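Long-range contacts in adhesion and penetration protein autotransporter (Haemophilus influenzae, PDB 3SYJ), which promotes bacterial adherence and invasion by directly binding a host cell structure, self-associates through its passenger domain and is probably a serine protease: residues Leu311-Lys316 / Pro332-Gly337; Val654-Asn659 / Leu709-Thr714; Asn746-Asp751 / His767-Ala772. One frame throughout, in Å; residues are numbered along the deposited sequence.

Contact 1: residues Leu311-Lys316 / Pro332-Gly337; sequences LPLKEK and PRLNNG
The backbones of L311-K316 and P332-G337 come nearest where L311 faces R333, their CA atoms 4.9 Å apart, and a single weak backbone bond joins them, from R333 N to P312 O at 3.4 Å. The stronger polar link comes from the R333 side chain. Its CG lies anti to the backbone N (chi1 170°), and the bend at chi3 (-60°) brings NE within reach of L311 O. NE donates to L311 O at 2.8 Å and NH2 to the same oxygen at 2.9 Å; this side-on, two-nitrogen grip fixes the rotation of the guanidinium, although the oxygen sits 19° out of its plane. L313 N lies over one guanidinium face, toward its rim, while CD1 of L313 packs on the aliphatic CD of R333 and on L334. The ring of P332 sits among L311, E315 and the P312 carbonyl. Its CG meets E315 CB at 3.4 Å, its CD rests against P312 O at 3.1 Å, and its CB is touched by L311 CD1. The carboxylate end of E315, on an extended chain, also stays near P332 CG. Around this patch, S331 bonds through OG to L313 O, and R120 reaches N335 and G337. R333 and P332 thus tie together the two ends of a loop that carries the small antiparallel pair 315-316 and 329-330 and the weakly bonded helical turn at about 332-335. It lies in the connection between strand 301-308, antiparallel to 289-294, and strand 340-343, which belongs to the parallel sheet of the beta-helix.

Contact 2: residues Val654-Asn659 / Leu709-Thr714; sequences VSNNAN and LTDNAT
D711 reaches across to the backbone of N656. Its CB lies 3.5 Å from both N656 N and N656 O, its CG is equally far from that nitrogen, and at the tip OD2 accepts the N656 N-H at 2.7 Å, a nearly straight bond of 160° that meets the oxygen on its anti side, 16° out of the carboxylate plane. CG of D711 stands anti to the carbonyl carbon, and the carboxylate lies alongside the N656 amide, the two planes 9° apart. N656 ND2 is bonded to K635 O, one layer further back. OD2 also touches S655 CB.

Each segment is built round a type II' turn, S655-A658 and T710-A713, and the two turns stack in register at one corner of the parallel beta-helix, each closing one strand and opening the next. Parallel bridges flank them, V654 with L709 and N659 with T714, where T710 N donates to V654 O (3.0 Å) and T714 N to A658 O. Between these, N656 O takes a weak bond from N712 N.

On the buried side, V654 and L709 run alongside each other into the interior, with V654 CB against L709 CD2 at 3.5 Å; CG1 of V654 packs on A713 CB at 3.6 Å. At the outside of the turns the N657 and N712 side chains extend together, their amides twisted against each other, and N712 ND2 gives a weak bond to N657 OD1 at 3.1 Å.

Contact 3: residues Asn746-Asp751 / His767-Ala772; sequences NIRLSD and HLTDSA
Successive coils of the parallel beta-helix meet where strand 747-749 and its following turn lie beside strand 766-768 and the type II' turn T769-A772. Parallel bridges pair R748 with H767 and L749 with L768, and the backbone ladder runs from H767 N to I747 O, L749 N to H767 O (2.9 Å) and T769 N to L749 O. On the outer face, the side chains of R748 and H767 are layered one on the other. The bend of the arginine at chi2 (90°) brings CD to H767 CD2, at 3.5 Å; beyond it the guanidinium overlaps the rim of the ring, the planes 30° apart, with R748 NE 3.6 Å from H767 CD2 and NH1 near T769 CG2. H767 ND1 has a weak bond to Q786 O of the next coil. On the inner face L749 CB packs on A772 CB at 3.5 Å, and its CD1 on L768 CG.

At the corner, D770 OD2 accepts D751 N at 2.7 Å with its anti lone pair, and S771 N donates to D751 O. The two carboxylates stand abreast, their planes 20° apart, with D751 OD1 and D770 OD2 separated by 3.6 Å. D751 OD2 in turn takes N731 N of the preceding coil. Each aspartate therefore accepts a backbone N-H of the coil before it; these bonds would offset part of the repulsion between the stacked charges, which might otherwise raise the affinity of one carboxylate for a proton.

Contacts 2 and 3 are partly buried and lie on the same side of the chain's centre, their centres about 16 Å apart; contact 1, a surface contact, lies on the opposite side, about 66 and 80 Å from them centre to centre. Contacts 2 and 3 repeat one scheme at two nearby levels of the beta-helix: parallel bridges in register, with continuous strand pairing in contact 3, buried aliphatic side chains and an acidic residue bonding back to the previous coil. Contact 3 adds two carboxylates lying alongside and an arginine-histidine pair, whereas contact 2 has neutral amides on its outside. In contact 1 the strongest bonds run from a side chain to a backbone carbonyl, against mainly backbone bonds in the other two.

Contact 1: residues Leu311-Lys316 / Pro332-Gly337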
ATOM      1  N   LEU A 311     -45.542 -53.014  46.984  1.00 33.87           N
ATOM      2  CA  LEU A 311     -44.366 -53.150  47.846  1.00 32.55           C
ATOM      3  C   LEU A 311     -43.954 -51.802  48.429  1.00 31.60           C
ATOM      4  O   LEU A 311     -44.222 -50.752  47.836  1.00 31.52           O
ATOM      5  CB  LEU A 311     -43.191 -53.756  47.073  1.00 27.94           C
ATOM      6  CG  LEU A 311     -43.407 -55.151  46.500  1.00 33.07           C
ATOM      7  CD1 LEU A 311     -42.144 -55.666  45.824  1.00 28.66           C
ATOM      8  CD2 LEU A 311     -43.853 -56.081  47.607  1.00 32.87           C
ATOM      9  N   PRO A 312     -43.283 -51.830  49.592  1.00 28.88           N
ATOM     10  CA  PRO A 312     -42.853 -50.607  50.279  1.00 29.89           C
ATOM     11  C   PRO A 312     -41.799 -49.863  49.470  1.00 31.87           C
ATOM     12  O   PRO A 312     -40.950 -50.492  48.830  1.00 26.04           O
ATOM     13  CB  PRO A 312     -42.220 -51.129  51.576  1.00 32.65           C
ATOM     14  CG  PRO A 312     -42.635 -52.560  51.689  1.00 35.05           C
ATOM     15  CD  PRO A 312     -42.838 -53.044  50.295  1.00 34.80           C
ATOM     16  N   LEU A 313     -41.857 -48.538  49.502  1.00 27.44           N
ATOM     17  CA  LEU A 313     -40.843 -47.719  48.860  1.00 29.58           C
ATOM     18  C   LEU A 313     -39.482 -47.913  49.546  1.00 32.34           C
ATOM     19  O   LEU A 313     -38.434 -47.832  48.903  1.00 29.30           O
ATOM     20  CB  LEU A 313     -41.269 -46.251  48.904  1.00 32.56           C
ATOM     21  CG  LEU A 313     -40.496 -45.289  48.006  1.00 37.36           C
ATOM     22  CD1 LEU A 313     -40.278 -45.914  46.634  1.00 29.13           C
ATOM     23  CD2 LEU A 313     -41.232 -43.962  47.898  1.00 28.04           C
ATOM     24  N   LYS A 314     -39.518 -48.172  50.853  1.00 33.29           N
ATOM     25  CA  LYS A 314     -38.315 -48.438  51.643  1.00 36.78           C
ATOM     26  C   LYS A 314     -38.457 -49.724  52.446  1.00 34.40           C
ATOM     27  O   LYS A 314     -39.520 -50.012  52.989  1.00 38.45           O
ATOM     28  CB  LYS A 314     -38.052 -47.301  52.627  1.00 30.95           C
ATOM     29  CG  LYS A 314     -38.214 -45.918  52.054  1.00 42.09           C
ATOM     30  CD  LYS A 314     -36.948 -45.430  51.388  1.00 49.44           C
ATOM     31  CE  LYS A 314     -36.987 -43.915  51.223  1.00 53.40           C
ATOM     32  NZ  LYS A 314     -38.101 -43.474  50.327  1.00 51.23           N
ATOM     33  N   GLU A 315     -37.378 -50.485  52.539  1.00 32.96           N
ATOM     34  CA  GLU A 315     -37.373 -51.678  53.368  1.00 30.24           C
ATOM     35  C   GLU A 315     -35.943 -52.055  53.730  1.00 34.21           C
ATOM     36  O   GLU A 315     -34.990 -51.577  53.112  1.00 31.16           O
ATOM     37  CB  GLU A 315     -38.065 -52.832  52.646  1.00 34.10           C
ATOM     38  CG  GLU A 315     -38.570 -53.927  53.571  1.00 39.22           C
ATOM     39  CD  GLU A 315     -39.407 -54.963  52.842  1.00 45.18           C
ATOM     40  OE1 GLU A 315     -40.651 -54.859  52.887  1.00 51.94           O
ATOM     41  OE2 GLU A 315     -38.823 -55.872  52.215  1.00 44.00           O
ATOM     42  N   LYS A 316     -35.797 -52.914  54.731  1.00 33.88           N
ATOM     43  CA  LYS A 316     -34.482 -53.369  55.147  1.00 30.44           C
ATOM     44  C   LYS A 316     -34.008 -54.516  54.266  1.00 30.18           C
ATOM     45  O   LYS A 316     -34.669 -55.544  54.155  1.00 36.32           O
ATOM     46  CB  LYS A 316     -34.501 -53.792  56.618  1.00 33.71           C
ATOM     47  CG  LYS A 316     -33.159 -54.267  57.153  1.00 34.86           C
ATOM     48  CD  LYS A 316     -33.190 -54.375  58.674  1.00 38.38           C
ATOM     49  CE  LYS A 316     -31.954 -55.085  59.217  1.00 37.84           C
ATOM     50  NZ  LYS A 316     -31.999 -55.200  60.704  1.00 39.38           N
ATOM     51  N   PRO A 332     -37.772 -52.140  47.547  1.00 27.87           N
ATOM     52  CA  PRO A 332     -38.348 -53.341  46.927  1.00 30.11           C
ATOM     53  C   PRO A 332     -39.268 -52.960  45.770  1.00 26.78           C
ATOM     54  O   PRO A 332     -39.372 -53.696  44.790  1.00 28.89           O
ATOM     55  CB  PRO A 332     -39.176 -53.968  48.058  1.00 26.61           C
ATOM     56  CG  PRO A 332     -38.694 -53.328  49.313  1.00 38.31           C
ATOM     57  CD  PRO A 332     -38.203 -51.966  48.943  1.00 30.47           C
ATOM     58  N   ARG A 333     -39.928 -51.812  45.900  1.00 24.61           N
ATOM     59  CA  ARG A 333     -40.868 -51.314  44.900  1.00 25.33           C
ATOM     60  C   ARG A 333     -40.187 -50.947  43.580  1.00 27.37           C
ATOM     61  O   ARG A 333     -40.672 -51.295  42.508  1.00 22.64           O
ATOM     62  CB  ARG A 333     -41.618 -50.099  45.448  1.00 22.79           C
ATOM     63  CG  ARG A 333     -42.440 -49.342  44.415  1.00 24.60           C
ATOM     64  CD  ARG A 333     -43.136 -48.144  45.048  1.00 29.48           C
ATOM     65  NE  ARG A 333     -44.040 -48.561  46.118  1.00 33.28           N
ATOM     66  CZ  ARG A 333     -44.738 -47.732  46.889  1.00 33.11           C
ATOM     67  NH1 ARG A 333     -44.643 -46.421  46.717  1.00 25.32           N
ATOM     68  NH2 ARG A 333     -45.532 -48.218  47.838  1.00 32.48           N
ATOM     69  N   LEU A 334     -39.069 -50.234  43.662  1.00 28.89           N
ATOM     70  CA  LEU A 334     -38.363 -49.803  42.465  1.00 24.42           C
ATOM     71  C   LEU A 334     -37.470 -50.912  41.922  1.00 25.31           C
ATOM     72  O   LEU A 334     -37.371 -51.095  40.711  1.00 22.72           O
ATOM     73  CB  LEU A 334     -37.545 -48.540  42.741  1.00 19.49           C
ATOM     74  CG  LEU A 334     -38.345 -47.303  43.156  1.00 21.72           C
ATOM     75  CD1 LEU A 334     -37.422 -46.141  43.479  1.00 27.28           C
ATOM     76  CD2 LEU A 334     -39.326 -46.895  42.081  1.00 19.74           C
ATOM     77  N   ASN A 335     -36.828 -51.658  42.817  1.00 21.96           N
ATOM     78  CA  ASN A 335     -35.900 -52.698  42.388  1.00 21.33           C
ATOM     79  C   ASN A 335     -36.598 -53.834  41.671  1.00 20.92           C
ATOM     80  O   ASN A 335     -35.944 -54.664  41.031  1.00 20.36           O
ATOM     81  CB  ASN A 335     -35.100 -53.271  43.559  1.00 19.34           C
ATOM     82  CG  ASN A 335     -34.133 -54.358  43.115  1.00 21.96           C
ATOM     83  OD1 ASN A 335     -33.202 -54.104  42.344  1.00 21.89           O
ATOM     84  ND2 ASN A 335     -34.360 -55.579  43.583  1.00 21.12           N
ATOM     85  N   ASN A 336     -37.922 -53.884  41.792  1.00 22.86           N
ATOM     86  CA  ASN A 336     -38.690 -54.955  41.161  1.00 26.89           C
ATOM     87  C   ASN A 336     -38.605 -54.908  39.638  1.00 22.65           C
ATOM     88  O   ASN A 336     -38.665 -55.942  38.972  1.00 22.88           O
ATOM     89  CB  ASN A 336     -40.156 -54.934  41.613  1.00 24.84           C
ATOM     90  CG  ASN A 336     -40.870 -56.242  41.321  1.00 32.56           C
ATOM     91  OD1 ASN A 336     -41.773 -56.296  40.482  1.00 35.20           O
ATOM     92  ND2 ASN A 336     -40.449 -57.313  41.994  1.00 35.11           N
ATOM     93  N   GLY A 337     -38.451 -53.704  39.096  1.00 24.45           N
ATOM     94  CA  GLY A 337     -38.356 -53.515  37.659  1.00 24.55           C
ATOM     95  C   GLY A 337     -37.089 -54.089  37.056  1.00 23.54           C
ATOM     96  O   GLY A 337     -35.994 -53.892  37.579  1.00 22.61           O
TER

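Contact 2: residues Val654-Asn659 / Leu709-Thr714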
ATOM      1  N   VAL A 654     -17.601   0.382  16.723  1.00 20.98           N
ATOM      2  CA  VAL A 654     -18.168   1.006  17.904  1.00 24.46           C
ATOM      3  C   VAL A 654     -18.867   2.287  17.469  1.00 30.32           C
ATOM      4  O   VAL A 654     -18.259   3.146  16.827  1.00 30.62           O
ATOM      5  CB  VAL A 654     -17.073   1.320  18.931  1.00 22.43           C
ATOM      6  CG1 VAL A 654     -17.683   1.711  20.264  1.00 21.61           C
ATOM      7  CG2 VAL A 654     -16.155   0.122  19.091  1.00 23.03           C
ATOM      8  N   SER A 655     -20.146   2.411  17.806  1.00 29.84           N
ATOM      9  CA  SER A 655     -20.948   3.505  17.282  1.00 27.49           C
ATOM     10  C   SER A 655     -21.769   4.185  18.371  1.00 29.27           C
ATOM     11  O   SER A 655     -21.676   3.826  19.544  1.00 28.67           O
ATOM     12  CB  SER A 655     -21.850   3.007  16.152  1.00 28.13           C
ATOM     13  OG  SER A 655     -22.717   1.991  16.607  1.00 28.52           O
ATOM     14  N   ASN A 656     -22.570   5.171  17.973  1.00 33.60           N
ATOM     15  CA  ASN A 656     -23.325   5.991  18.915  1.00 28.71           C
ATOM     16  C   ASN A 656     -22.429   6.486  20.046  1.00 27.97           C
ATOM     17  O   ASN A 656     -21.359   7.025  19.791  1.00 32.23           O
ATOM     18  CB  ASN A 656     -24.522   5.218  19.456  1.00 24.60           C
ATOM     19  CG  ASN A 656     -25.420   4.706  18.352  1.00 33.26           C
ATOM     20  OD1 ASN A 656     -25.840   5.468  17.479  1.00 33.21           O
ATOM     21  ND2 ASN A 656     -25.718   3.409  18.379  1.00 24.81           N
ATOM     22  N   ASN A 657     -22.869   6.302  21.287  1.00 30.77           N
ATOM     23  CA  ASN A 657     -22.072   6.671  22.451  1.00 30.67           C
ATOM     24  C   ASN A 657     -21.440   5.454  23.110  1.00 31.20           C
ATOM     25  O   ASN A 657     -21.180   5.458  24.307  1.00 35.81           O
ATOM     26  CB  ASN A 657     -22.929   7.409  23.478  1.00 37.22           C
ATOM     27  CG  ASN A 657     -23.540   8.675  22.922  1.00 43.44           C
ATOM     28  OD1 ASN A 657     -22.838   9.535  22.388  1.00 42.69           O
ATOM     29  ND2 ASN A 657     -24.858   8.796  23.043  1.00 42.50           N
ATOM     30  N   ALA A 658     -21.193   4.414  22.322  1.00 31.39           N
ATOM     31  CA  ALA A 658     -20.651   3.171  22.850  1.00 30.05           C
ATOM     32  C   ALA A 658     -19.172   3.314  23.202  1.00 29.39           C
ATOM     33  O   ALA A 658     -18.538   4.315  22.872  1.00 32.54           O
ATOM     34  CB  ALA A 658     -20.848   2.050  21.852  1.00 25.80           C
ATOM     35  N   ASN A 659     -18.628   2.310  23.876  1.00 26.77           N
ATOM     36  CA  ASN A 659     -17.213   2.313  24.207  1.00 27.49           C
ATOM     37  C   ASN A 659     -16.605   0.915  24.171  1.00 24.41           C
ATOM     38  O   ASN A 659     -17.287  -0.067  24.458  1.00 27.19           O
ATOM     39  CB  ASN A 659     -16.989   2.963  25.572  1.00 27.84           C
ATOM     40  CG  ASN A 659     -15.526   3.237  25.842  1.00 45.61           C
ATOM     41  OD1 ASN A 659     -14.708   2.314  25.914  1.00 40.86           O
ATOM     42  ND2 ASN A 659     -15.181   4.516  25.985  1.00 50.40           N
ATOM     43  N   LEU A 709     -14.559   3.524  14.599  1.00 29.62           N
ATOM     44  CA  LEU A 709     -15.354   4.325  15.511  1.00 28.05           C
ATOM     45  C   LEU A 709     -16.182   5.335  14.727  1.00 34.90           C
ATOM     46  O   LEU A 709     -15.667   6.012  13.832  1.00 34.56           O
ATOM     47  CB  LEU A 709     -14.451   5.054  16.507  1.00 29.71           C
ATOM     48  CG  LEU A 709     -13.460   4.193  17.278  1.00 26.53           C
ATOM     49  CD1 LEU A 709     -12.693   5.047  18.268  1.00 33.52           C
ATOM     50  CD2 LEU A 709     -14.196   3.084  17.996  1.00 27.89           C
ATOM     51  N   THR A 710     -17.465   5.430  15.059  1.00 31.32           N
ATOM     52  CA  THR A 710     -18.339   6.409  14.427  1.00 32.31           C
ATOM     53  C   THR A 710     -19.085   7.193  15.500  1.00 34.87           C
ATOM     54  O   THR A 710     -18.949   6.907  16.690  1.00 34.44           O
ATOM     55  CB  THR A 710     -19.335   5.753  13.443  1.00 30.01           C
ATOM     56  OG1 THR A 710     -20.233   4.892  14.156  1.00 33.86           O
ATOM     57  CG2 THR A 710     -18.587   4.939  12.391  1.00 25.76           C
ATOM     58  N   ASP A 711     -19.851   8.193  15.075  1.00 34.66           N
ATOM     59  CA  ASP A 711     -20.642   9.004  15.992  1.00 31.19           C
ATOM     60  C   ASP A 711     -19.803   9.517  17.152  1.00 34.21           C
ATOM     61  O   ASP A 711     -18.793  10.175  16.935  1.00 39.68           O
ATOM     62  CB  ASP A 711     -21.840   8.201  16.489  1.00 31.88           C
ATOM     63  CG  ASP A 711     -22.542   7.464  15.367  1.00 36.33           C
ATOM     64  OD1 ASP A 711     -22.902   8.117  14.364  1.00 42.57           O
ATOM     65  OD2 ASP A 711     -22.721   6.233  15.479  1.00 36.68           O
ATOM     66  N   ASN A 712     -20.217   9.216  18.379  1.00 36.10           N
ATOM     67  CA  ASN A 712     -19.480   9.653  19.560  1.00 33.39           C
ATOM     68  C   ASN A 712     -18.689   8.532  20.211  1.00 33.46           C
ATOM     69  O   ASN A 712     -18.278   8.643  21.360  1.00 37.36           O
ATOM     70  CB  ASN A 712     -20.430  10.245  20.599  1.00 37.12           C
ATOM     71  CG  ASN A 712     -20.982  11.590  20.193  1.00 46.34           C
ATOM     72  OD1 ASN A 712     -20.671  12.105  19.121  1.00 48.49           O
ATOM     73  ND2 ASN A 712     -21.812  12.170  21.053  1.00 48.84           N
ATOM     74  N   ALA A 713     -18.479   7.452  19.475  1.00 33.76           N
ATOM     75  CA  ALA A 713     -17.830   6.272  20.036  1.00 33.10           C
ATOM     76  C   ALA A 713     -16.407   6.534  20.532  1.00 30.38           C
ATOM     77  O   ALA A 713     -15.687   7.381  20.003  1.00 31.57           O
ATOM     78  CB  ALA A 713     -17.852   5.130  19.033  1.00 30.45           C
ATOM     79  N   THR A 714     -16.014   5.795  21.561  1.00 35.36           N
ATOM     80  CA  THR A 714     -14.674   5.897  22.115  1.00 32.50           C
ATOM     81  C   THR A 714     -14.037   4.518  22.180  1.00 30.07           C
ATOM     82  O   THR A 714     -14.714   3.534  22.461  1.00 33.17           O
ATOM     83  CB  THR A 714     -14.714   6.494  23.526  1.00 31.76           C
ATOM     84  OG1 THR A 714     -15.181   7.847  23.455  1.00 42.39           O
ATOM     85  CG2 THR A 714     -13.331   6.478  24.155  1.00 39.95           C
TER

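Contact 3: residues Asn746-Asp751 / His767-Ala772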
ATOM      1  N   ASN A 746      -2.299   1.524  11.066  1.00 25.14           N
ATOM      2  CA  ASN A 746      -2.457   2.959  10.850  1.00 26.54           C
ATOM      3  C   ASN A 746      -3.671   3.554  11.552  1.00 27.04           C
ATOM      4  O   ASN A 746      -4.595   2.838  11.935  1.00 28.25           O
ATOM      5  CB  ASN A 746      -2.533   3.258   9.353  1.00 27.19           C
ATOM      6  CG  ASN A 746      -1.370   2.668   8.588  1.00 29.54           C
ATOM      7  OD1 ASN A 746      -0.221   2.776   9.008  1.00 31.72           O
ATOM      8  ND2 ASN A 746      -1.664   2.032   7.461  1.00 28.82           N
ATOM      9  N   ILE A 747      -3.657   4.873  11.713  1.00 27.01           N
ATOM     10  CA  ILE A 747      -4.809   5.604  12.221  1.00 26.63           C
ATOM     11  C   ILE A 747      -5.292   6.590  11.173  1.00 27.64           C
ATOM     12  O   ILE A 747      -4.505   7.354  10.620  1.00 31.05           O
ATOM     13  CB  ILE A 747      -4.470   6.380  13.497  1.00 31.15           C
ATOM     14  CG1 ILE A 747      -4.009   5.420  14.594  1.00 29.80           C
ATOM     15  CG2 ILE A 747      -5.670   7.193  13.950  1.00 23.54           C
ATOM     16  CD1 ILE A 747      -3.567   6.115  15.860  1.00 30.82           C
ATOM     17  N   ARG A 748      -6.590   6.572  10.902  1.00 31.87           N
ATOM     18  CA  ARG A 748      -7.169   7.421   9.869  1.00 28.77           C
ATOM     19  C   ARG A 748      -8.325   8.224  10.455  1.00 32.61           C
ATOM     20  O   ARG A 748      -9.364   7.662  10.785  1.00 33.49           O
ATOM     21  CB  ARG A 748      -7.658   6.552   8.710  1.00 32.57           C
ATOM     22  CG  ARG A 748      -8.504   7.270   7.667  1.00 41.34           C
ATOM     23  CD  ARG A 748      -7.659   7.846   6.541  1.00 51.59           C
ATOM     24  NE  ARG A 748      -8.498   8.418   5.492  1.00 59.78           N
ATOM     25  CZ  ARG A 748      -9.047   9.630   5.547  1.00 62.41           C
ATOM     26  NH1 ARG A 748      -8.839  10.411   6.606  1.00 50.78           N
ATOM     27  NH2 ARG A 748      -9.805  10.063   4.542  1.00 57.90           N
ATOM     28  N   LEU A 749      -8.147   9.535  10.590  1.00 32.62           N
ATOM     29  CA  LEU A 749      -9.166  10.372  11.213  1.00 36.03           C
ATOM     30  C   LEU A 749      -9.850  11.316  10.236  1.00 35.93           C
ATOM     31  O   LEU A 749      -9.186  12.007   9.467  1.00 39.69           O
ATOM     32  CB  LEU A 749      -8.568  11.185  12.359  1.00 33.57           C
ATOM     33  CG  LEU A 749      -7.846  10.417  13.459  1.00 36.71           C
ATOM     34  CD1 LEU A 749      -6.364  10.293  13.125  1.00 32.32           C
ATOM     35  CD2 LEU A 749      -8.040  11.133  14.782  1.00 37.73           C
ATOM     36  N   SER A 750     -11.180  11.346  10.287  1.00 38.74           N
ATOM     37  CA  SER A 750     -11.984  12.255   9.474  1.00 38.57           C
ATOM     38  C   SER A 750     -12.915  13.086  10.347  1.00 41.33           C
ATOM     39  O   SER A 750     -12.998  12.872  11.554  1.00 40.75           O
ATOM     40  CB  SER A 750     -12.815  11.467   8.465  1.00 36.33           C
ATOM     41  OG  SER A 750     -11.981  10.686   7.629  1.00 46.91           O
ATOM     42  N   ASP A 751     -13.618  14.032   9.731  1.00 40.56           N
ATOM     43  CA  ASP A 751     -14.622  14.834  10.425  1.00 38.46           C
ATOM     44  C   ASP A 751     -14.076  15.540  11.665  1.00 42.47           C
ATOM     45  O   ASP A 751     -13.147  16.338  11.577  1.00 42.56           O
ATOM     46  CB  ASP A 751     -15.832  13.970  10.801  1.00 42.13           C
ATOM     47  CG  ASP A 751     -16.474  13.296   9.592  1.00 48.71           C
ATOM     48  OD1 ASP A 751     -16.580  13.943   8.524  1.00 49.47           O
ATOM     49  OD2 ASP A 751     -16.874  12.115   9.712  1.00 46.55           O
ATOM     50  N   HIS A 767      -3.233   9.837   9.347  1.00 36.21           N
ATOM     51  CA  HIS A 767      -3.745  10.612   8.233  1.00 36.90           C
ATOM     52  C   HIS A 767      -5.030  11.310   8.682  1.00 41.12           C
ATOM     53  O   HIS A 767      -6.023  10.653   9.002  1.00 39.72           O
ATOM     54  CB  HIS A 767      -3.973   9.676   7.040  1.00 37.33           C
ATOM     55  CG  HIS A 767      -4.600  10.333   5.849  1.00 53.07           C
ATOM     56  ND1 HIS A 767      -4.522  11.688   5.611  1.00 54.81           N
ATOM     57  CD2 HIS A 767      -5.290   9.808   4.806  1.00 54.59           C
ATOM     58  CE1 HIS A 767      -5.155  11.975   4.486  1.00 55.12           C
ATOM     59  NE2 HIS A 767      -5.629  10.851   3.978  1.00 57.07           N
ATOM     60  N   LEU A 768      -4.994  12.641   8.745  1.00 37.11           N
ATOM     61  CA  LEU A 768      -6.152  13.429   9.161  1.00 37.13           C
ATOM     62  C   LEU A 768      -6.703  14.244   8.005  1.00 43.68           C
ATOM     63  O   LEU A 768      -5.959  14.645   7.112  1.00 46.95           O
ATOM     64  CB  LEU A 768      -5.791  14.407  10.279  1.00 37.76           C
ATOM     65  CG  LEU A 768      -4.885  14.009  11.434  1.00 34.20           C
ATOM     66  CD1 LEU A 768      -3.429  14.031  11.000  1.00 30.22           C
ATOM     67  CD2 LEU A 768      -5.124  14.960  12.595  1.00 31.82           C
ATOM     68  N   THR A 769      -8.009  14.497   8.040  1.00 41.82           N
ATOM     69  CA  THR A 769      -8.651  15.423   7.116  1.00 42.34           C
ATOM     70  C   THR A 769      -9.728  16.171   7.880  1.00 41.79           C
ATOM     71  O   THR A 769      -9.949  15.907   9.060  1.00 42.57           O
ATOM     72  CB  THR A 769      -9.304  14.704   5.931  1.00 39.39           C
ATOM     73  OG1 THR A 769     -10.425  13.947   6.397  1.00 46.41           O
ATOM     74  CG2 THR A 769      -8.313  13.772   5.249  1.00 48.65           C
ATOM     75  N   ASP A 770     -10.388  17.109   7.209  1.00 40.47           N
ATOM     76  CA  ASP A 770     -11.485  17.852   7.816  1.00 37.42           C
ATOM     77  C   ASP A 770     -11.036  18.574   9.086  1.00 40.84           C
ATOM     78  O   ASP A 770     -10.102  19.371   9.048  1.00 46.39           O
ATOM     79  CB  ASP A 770     -12.667  16.917   8.091  1.00 42.21           C
ATOM     80  CG  ASP A 770     -12.958  15.988   6.918  1.00 45.70           C
ATOM     81  OD1 ASP A 770     -12.743  16.405   5.760  1.00 48.06           O
ATOM     82  OD2 ASP A 770     -13.395  14.839   7.145  1.00 46.38           O
ATOM     83  N   SER A 771     -11.690  18.301  10.211  1.00 40.41           N
ATOM     84  CA  SER A 771     -11.357  18.988  11.459  1.00 42.29           C
ATOM     85  C   SER A 771     -10.740  18.050  12.493  1.00 43.22           C
ATOM     86  O   SER A 771     -10.697  18.370  13.684  1.00 37.08           O
ATOM     87  CB  SER A 771     -12.602  19.655  12.047  1.00 42.25           C
ATOM     88  OG  SER A 771     -13.283  20.396  11.051  1.00 53.14           O
ATOM     89  N   ALA A 772     -10.265  16.897  12.030  1.00 40.76           N
ATOM     90  CA  ALA A 772      -9.721  15.873  12.918  1.00 38.72           C
ATOM     91  C   ALA A 772      -8.496  16.368  13.682  1.00 40.80           C
ATOM     92  O   ALA A 772      -7.806  17.285  13.240  1.00 44.43           O
ATOM     93  CB  ALA A 772      -9.387  14.616  12.129  1.00 37.96           C
TER